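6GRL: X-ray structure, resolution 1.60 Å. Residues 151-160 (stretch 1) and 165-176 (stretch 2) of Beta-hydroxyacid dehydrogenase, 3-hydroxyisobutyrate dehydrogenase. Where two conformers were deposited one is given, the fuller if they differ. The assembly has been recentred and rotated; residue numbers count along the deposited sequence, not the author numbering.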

ATOM      1  N   SER A 151      -5.505   3.282  -3.028  1.00 18.20           N
ATOM      2  CA  SER A 151      -6.233   2.022  -3.058  1.00 18.58           C
ATOM      3  C   SER A 151      -7.374   2.082  -2.054  1.00 14.41           C
ATOM      4  O   SER A 151      -7.190   2.545  -0.926  1.00 15.10           O
ATOM      5  N   PHE A 152      -8.553   1.613  -2.460  1.00 15.86           N
ATOM      6  CA  PHE A 152      -9.737   1.683  -1.616  1.00 15.24           C
ATOM      7  C   PHE A 152     -10.400   0.318  -1.499  1.00 15.27           C
ATOM      8  O   PHE A 152     -10.352  -0.501  -2.421  1.00 15.96           O
ATOM      9  N   SER A 153     -11.021   0.087  -0.346  1.00 12.46           N
ATOM     10  CA  SER A 153     -11.824  -1.105  -0.120  1.00 12.56           C
ATOM     11  C   SER A 153     -12.984  -0.742   0.795  1.00 15.84           C
ATOM     12  O   SER A 153     -12.929   0.236   1.546  1.00 14.11           O
ATOM     13  N   GLY A 154     -14.043  -1.541   0.715  1.00 13.36           N
ATOM     14  CA  GLY A 154     -15.266  -1.301   1.445  1.00 16.68           C
ATOM     15  C   GLY A 154     -16.457  -1.442   0.526  1.00 19.81           C
ATOM     16  O   GLY A 154     -16.370  -2.059  -0.541  1.00 25.42           O
ATOM     17  N   SER A 155     -17.574  -0.849   0.944  1.00 27.95           N
ATOM     18  CA  SER A 155     -18.809  -0.951   0.176  0.71 26.69           C
ATOM     19  C   SER A 155     -18.614  -0.417  -1.237  1.00 24.05           C
ATOM     20  O   SER A 155     -18.129   0.701  -1.432  1.00 28.46           O
ATOM     21  N   ARG A 156     -18.997  -1.228  -2.226  1.00 29.89           N
ATOM     22  CA  ARG A 156     -18.847  -0.827  -3.621  1.00 30.45           C
ATOM     23  C   ARG A 156     -19.754   0.348  -3.963  1.00 30.22           C
ATOM     24  O   ARG A 156     -19.377   1.219  -4.755  1.00 25.47           O
ATOM     25  N   SER A 157     -20.956   0.386  -3.382  1.00 33.44           N
ATOM     26  CA  SER A 157     -21.874   1.486  -3.659  1.00 32.65           C
ATOM     27  C   SER A 157     -21.312   2.811  -3.161  1.00 28.59           C
ATOM     28  O   SER A 157     -21.465   3.847  -3.820  1.00 29.82           O
ATOM     29  N   ALA A 158     -20.655   2.800  -1.999  1.00 29.28           N
ATOM     30  CA  ALA A 158     -20.058   4.026  -1.477  1.00 25.16           C
ATOM     31  C   ALA A 158     -18.878   4.472  -2.331  1.00 24.96           C
ATOM     32  O   ALA A 158     -18.666   5.675  -2.528  1.00 22.38           O
ATOM     33  N   PHE A 159     -18.097   3.521  -2.845  1.00 23.52           N
ATOM     34  CA  PHE A 159     -16.977   3.880  -3.708  1.00 20.21           C
ATOM     35  C   PHE A 159     -17.469   4.460  -5.028  1.00 20.84           C
ATOM     36  O   PHE A 159     -16.956   5.483  -5.498  1.00 20.16           O
ATOM     37  N   ASP A 160     -18.462   3.815  -5.646  1.00 21.58           N
ATOM     38  CA  ASP A 160     -18.949   4.271  -6.943  1.00 24.18           C
ATOM     39  C   ASP A 160     -19.545   5.670  -6.852  1.00 22.48           C
ATOM     40  O   ASP A 160     -19.341   6.499  -7.746  1.00 25.48           O
ATOM     41  N   ILE A 165     -14.834  12.269  -6.305  1.00 19.31           N
ATOM     42  CA  ILE A 165     -14.207  13.043  -5.239  1.00 19.12           C
ATOM     43  C   ILE A 165     -12.855  12.444  -4.873  1.00 18.26           C
ATOM     44  O   ILE A 165     -11.872  13.167  -4.672  1.00 17.86           O
ATOM     45  N   LEU A 166     -12.779  11.114  -4.797  1.00 14.39           N
ATOM     46  CA  LEU A 166     -11.528  10.457  -4.429  1.00 15.51           C
ATOM     47  C   LEU A 166     -10.446  10.682  -5.481  1.00 16.11           C
ATOM     48  O   LEU A 166      -9.267  10.831  -5.139  1.00 17.87           O
ATOM     49  N   ARG A 167     -10.822  10.708  -6.762  1.00 17.89           N
ATOM     50  CA  ARG A 167      -9.825  10.883  -7.813  1.00 19.76           C
ATOM     51  C   ARG A 167      -9.267  12.298  -7.864  1.00 19.07           C
ATOM     52  O   ARG A 167      -8.314  12.542  -8.611  1.00 20.25           O
ATOM     53  N   GLU A 168      -9.833  13.231  -7.094  1.00 18.00           N
ATOM     54  CA  GLU A 168      -9.229  14.549  -6.951  1.00 19.35           C
ATOM     55  C   GLU A 168      -7.916  14.501  -6.184  1.00 19.34           C
ATOM     56  O   GLU A 168      -7.154  15.472  -6.229  1.00 21.10           O
ATOM     57  N   LEU A 169      -7.636  13.401  -5.486  1.00 16.94           N
ATOM     58  CA  LEU A 169      -6.392  13.250  -4.745  1.00 16.40           C
ATOM     59  C   LEU A 169      -5.309  12.531  -5.539  1.00 18.75           C
ATOM     60  O   LEU A 169      -4.137  12.591  -5.151  1.00 20.81           O
ATOM     61  N   GLY A 170      -5.670  11.864  -6.624  1.00 18.87           N
ATOM     62  CA  GLY A 170      -4.721  11.118  -7.422  1.00 20.45           C
ATOM     63  C   GLY A 170      -5.413   9.950  -8.097  1.00 18.80           C
ATOM     64  O   GLY A 170      -6.637   9.882  -8.158  1.00 19.86           O
ATOM     65  N   GLY A 171      -4.597   9.034  -8.614  1.00 20.70           N
ATOM     66  CA  GLY A 171      -5.137   7.811  -9.185  1.00 22.86           C
ATOM     67  C   GLY A 171      -5.781   6.948  -8.111  1.00 22.17           C
ATOM     68  O   GLY A 171      -5.277   6.830  -6.995  1.00 24.72           O
ATOM     69  N   VAL A 172      -6.896   6.311  -8.471  0.55 22.30           N
ATOM     70  CA  VAL A 172      -7.738   5.594  -7.519  0.55 21.23           C
ATOM     71  C   VAL A 172      -8.093   4.222  -8.082  0.55 21.66           C
ATOM     72  O   VAL A 172      -8.390   4.088  -9.274  0.55 22.88           O
ATOM     73  N   ALA A 173      -8.065   3.201  -7.219  1.00 21.07           N
ATOM     74  CA  ALA A 173      -8.399   1.837  -7.600  1.00 23.01           C
ATOM     75  C   ALA A 173      -9.192   1.197  -6.471  1.00 21.86           C
ATOM     76  O   ALA A 173      -8.905   1.429  -5.293  1.00 21.49           O
ATOM     77  N   TYR A 174     -10.195   0.403  -6.835  1.00 22.01           N
ATOM     78  CA  TYR A 174     -11.051  -0.287  -5.879  1.00 22.62           C
ATOM     79  C   TYR A 174     -10.677  -1.762  -5.829  1.00 24.36           C
ATOM     80  O   TYR A 174     -10.470  -2.396  -6.869  1.00 28.02           O
ATOM     81  N   HIS A 175     -10.597  -2.310  -4.614  1.00 21.14           N
ATOM     82  CA  HIS A 175     -10.077  -3.657  -4.428  1.00 24.31           C
ATOM     83  C   HIS A 175     -11.104  -4.679  -3.961  1.00 25.63           C
ATOM     84  O   HIS A 175     -10.841  -5.880  -4.076  1.00 28.08           O
ATOM     85  N   GLY A 176     -12.247  -4.256  -3.448  1.00 22.18           N
ATOM     86  CA  GLY A 176     -13.290  -5.202  -3.102  1.00 23.97           C
ATOM     87  C   GLY A 176     -14.081  -4.745  -1.894  1.00 24.53           C
ATOM     88  O   GLY A 176     -13.812  -3.707  -1.294  1.00 23.34           O
TER

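The centre of this contact is a small apolar cluster built from Phe-152 and Phe-159 of the first stretch and Leu-166, Val-172 and Tyr-174 of the second. Phe-152 and Tyr-174 face each other across a parallel beta bridge and send their side chains to the same face of the sheet, where the helix carrying Phe-159 packs, running nearly antiparallel to the strand of Val-172 and Tyr-174.

Phe-159 points toward the second stretch with chi1 in the t well (175°), and its flat ring offers a broad face to Tyr-174 and an edge to Val-172. Tyr-174 CB lies over one face of that ring, 3.6 Å from the Phe-159 centroid, a CH-pi contact that uses the broad aromatic surface. At the ring edge, Phe-159 CE1 approaches Val-172 CG1 to 3.4 Å. Val-172, with chi1 t, is shared between the two phenylalanines, for the same methyl CG1 also lies 3.6 Å from Phe-152 CD2. A branched beta carbon suits this strand position, since it places a methyl close to the backbone and within reach of both rings.

Phe-152 adopts the m rotamer (chi1 -72°), which brings the end of its ring nearer the second stretch than its CA-to-CB bond alone would suggest. Leu-166 points toward the first stretch with the common m,t rotamer. Its CD1 sits almost on the ring normal, 3.8 Å from the Phe-152 centroid, while CD2 is 3.7 Å from Phe-152 CZ. The same leucine reaches the other aromatic ring, with CD1 3.9 Å from Phe-159 CD1; CD1 thus serves both rings, over the face of Phe-152 and close to Phe-159, while CD2 adds the contact at Phe-152 CZ.

Tyr-174, chi1 t, carries the packing outward. Its ring meets that of Phe-159 obliquely, centroids 4.8 Å apart and planes at 31°. A tyrosine suits this border because its ring packs on apolar neighbours while its hydroxyl lies at the polar edge. The OH lies 3.5 Å from Arg-156 CB, and its 2.3 Å separation from Gly-154 O is too short to be read as a bond. Arg-156 (chi1 t, chi2 t) extends its long chain along this border, and its guanidinium has Tyr-174 CE2 over one face.

The sheet's other face carries Ser-151 and Ala-173, whose small side chains sit on a more exposed face. Ser-151, chi1 m, places OG 3.3 Å from CE1 of His-175, at the edge of the imidazole, which is held in the m rotamer.

Backbone bonds fix the register beneath these side chains: Phe-152 N donates to Ala-173 O (2.9 Å), His-175 N to Phe-152 O (2.9 Å), and Gly-154 N to Gly-176 O (3.0 Å). Both glycines adopt backbone angles that would jam a CB against the preceding carbonyl oxygen. Beyond them, Ser-155 caps the helix; its OG accepts a weak capping bond from Ala-158 N (3.4 Å) and a hydrogen bond from Ser-157 OG (2.9 Å).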

ATOM      1  CB  SER A 151      -5.312   0.843  -2.729  1.00 21.87           C
ATOM      2  OG  SER A 151      -4.288   0.699  -3.698  1.00 28.36           O
ATOM      3  CB  PHE A 152     -10.754   2.698  -2.150  1.00 15.59           C
ATOM      4  CG  PHE A 152     -10.326   4.124  -1.978  1.00 13.75           C
ATOM      5  CD1 PHE A 152     -10.548   4.788  -0.784  1.00 12.93           C
ATOM      6  CD2 PHE A 152      -9.692   4.797  -3.007  1.00 13.75           C
ATOM      7  CE1 PHE A 152     -10.150   6.101  -0.621  1.00 13.84           C
ATOM      8  CE2 PHE A 152      -9.293   6.108  -2.851  1.00 14.93           C
ATOM      9  CZ  PHE A 152      -9.522   6.761  -1.658  1.00 13.48           C
ATOM     10  CB  SER A 153     -10.989  -2.247   0.473  1.00 14.68           C
ATOM     11  OG  SER A 153     -10.203  -1.806   1.566  1.00 15.38           O
ATOM     12  CB  SER A 155     -19.931  -0.188   0.878  0.71 25.38           C
ATOM     13  OG  SER A 155     -20.994   0.083  -0.020  0.71 24.42           O
ATOM     14  CB  ARG A 156     -19.135  -2.012  -4.542  1.00 34.88           C
ATOM     15  CG  ARG A 156     -18.505  -1.894  -5.919  1.00 37.28           C
ATOM     16  CD  ARG A 156     -18.836  -3.099  -6.784  1.00 42.48           C
ATOM     17  NE  ARG A 156     -17.677  -3.964  -6.981  1.00 42.51           N
ATOM     18  CZ  ARG A 156     -17.461  -5.087  -6.306  1.00 43.81           C
ATOM     19  NH1 ARG A 156     -16.378  -5.812  -6.551  1.00 44.28           N
ATOM     20  NH2 ARG A 156     -18.328  -5.489  -5.386  1.00 45.49           N
ATOM     21  CB  SER A 157     -23.236   1.206  -3.024  1.00 35.02           C
ATOM     22  OG  SER A 157     -23.148   1.199  -1.609  1.00 33.54           O
ATOM     23  CB  ALA A 158     -19.626   3.825  -0.026  1.00 26.38           C
ATOM     24  CB  PHE A 159     -16.088   2.662  -3.958  1.00 19.91           C
ATOM     25  CG  PHE A 159     -14.982   2.919  -4.938  1.00 19.99           C
ATOM     26  CD1 PHE A 159     -13.801   3.509  -4.524  1.00 19.28           C
ATOM     27  CD2 PHE A 159     -15.128   2.587  -6.275  1.00 22.13           C
ATOM     28  CE1 PHE A 159     -12.782   3.753  -5.422  1.00 18.59           C
ATOM     29  CE2 PHE A 159     -14.115   2.832  -7.179  1.00 22.66           C
ATOM     30  CZ  PHE A 159     -12.940   3.414  -6.753  1.00 21.95           C
ATOM     31  CB  ASP A 160     -19.981   3.286  -7.493  1.00 29.01           C
ATOM     32  CG  ASP A 160     -19.377   1.940  -7.843  1.00 33.08           C
ATOM     33  OD1 ASP A 160     -18.164   1.885  -8.131  1.00 30.91           O
ATOM     34  OD2 ASP A 160     -20.120   0.935  -7.835  1.00 37.25           O
ATOM     35  CB  ILE A 165     -15.139  13.129  -4.017  1.00 21.17           C
ATOM     36  CG1 ILE A 165     -16.436  13.853  -4.383  1.00 26.46           C
ATOM     37  CG2 ILE A 165     -14.444  13.837  -2.861  1.00 23.95           C
ATOM     38  CD1 ILE A 165     -17.453  13.881  -3.263  1.00 31.52           C
ATOM     39  CB  LEU A 166     -11.764   8.964  -4.217  1.00 16.43           C
ATOM     40  CG  LEU A 166     -12.815   8.590  -3.171  1.00 14.95           C
ATOM     41  CD1 LEU A 166     -13.029   7.084  -3.146  1.00 16.00           C
ATOM     42  CD2 LEU A 166     -12.417   9.105  -1.795  1.00 15.53           C
ATOM     43  CB  ARG A 167     -10.405  10.501  -9.179  1.00 26.82           C
ATOM     44  CG  ARG A 167     -11.485  11.432  -9.694  1.00 33.39           C
ATOM     45  CD  ARG A 167     -11.697  11.269 -11.193  1.00 40.52           C
ATOM     46  NE  ARG A 167     -12.548  10.122 -11.499  1.00 44.73           N
ATOM     47  CZ  ARG A 167     -13.725  10.206 -12.111  1.00 46.70           C
ATOM     48  NH1 ARG A 167     -14.199  11.387 -12.485  1.00 46.71           N
ATOM     49  NH2 ARG A 167     -14.431   9.109 -12.346  1.00 47.95           N
ATOM     50  CB  GLU A 168     -10.202  15.503  -6.254  1.00 18.06           C
ATOM     51  CG  GLU A 168     -11.533  15.678  -6.974  1.00 20.09           C
ATOM     52  CD  GLU A 168     -12.485  16.599  -6.233  1.00 25.97           C
ATOM     53  OE1 GLU A 168     -12.157  17.011  -5.101  1.00 26.05           O
ATOM     54  OE2 GLU A 168     -13.563  16.910  -6.782  1.00 29.28           O
ATOM     55  CB  LEU A 169      -6.650  12.495  -3.437  1.00 13.57           C
ATOM     56  CG  LEU A 169      -7.744  13.074  -2.538  1.00 14.82           C
ATOM     57  CD1 LEU A 169      -7.922  12.226  -1.286  1.00 16.48           C
ATOM     58  CD2 LEU A 169      -7.427  14.518  -2.172  1.00 15.62           C
ATOM     59  CB  VAL A 172      -9.014   6.404  -7.195  0.55 21.33           C
ATOM     60  CG1 VAL A 172     -10.047   5.542  -6.502  0.55 20.87           C
ATOM     61  CG2 VAL A 172      -8.670   7.615  -6.340  0.55 19.65           C
ATOM     62  CB  ALA A 173      -7.144   1.009  -7.904  1.00 23.16           C
ATOM     63  CB  TYR A 174     -12.524  -0.127  -6.262  1.00 26.09           C
ATOM     64  CG  TYR A 174     -13.500  -0.797  -5.321  1.00 24.96           C
ATOM     65  CD1 TYR A 174     -13.765  -0.266  -4.066  1.00 21.94           C
ATOM     66  CD2 TYR A 174     -14.170  -1.955  -5.698  1.00 26.91           C
ATOM     67  CE1 TYR A 174     -14.663  -0.874  -3.206  1.00 22.75           C
ATOM     68  CE2 TYR A 174     -15.069  -2.569  -4.846  1.00 27.11           C
ATOM     69  CZ  TYR A 174     -15.312  -2.025  -3.603  1.00 26.07           C
ATOM     70  OH  TYR A 174     -16.207  -2.636  -2.754  1.00 29.81           O
ATOM     71  CB  HIS A 175      -8.904  -3.639  -3.436  1.00 23.24           C
ATOM     72  CG  HIS A 175      -7.600  -3.248  -4.060  1.00 29.27           C
ATOM     73  ND1 HIS A 175      -7.162  -1.942  -4.114  1.00 30.62           N
ATOM     74  CD2 HIS A 175      -6.648  -3.989  -4.674  1.00 32.24           C
ATOM     75  CE1 HIS A 175      -5.992  -1.896  -4.725  1.00 29.82           C
ATOM     76  NE2 HIS A 175      -5.657  -3.125  -5.075  1.00 32.26           N
TER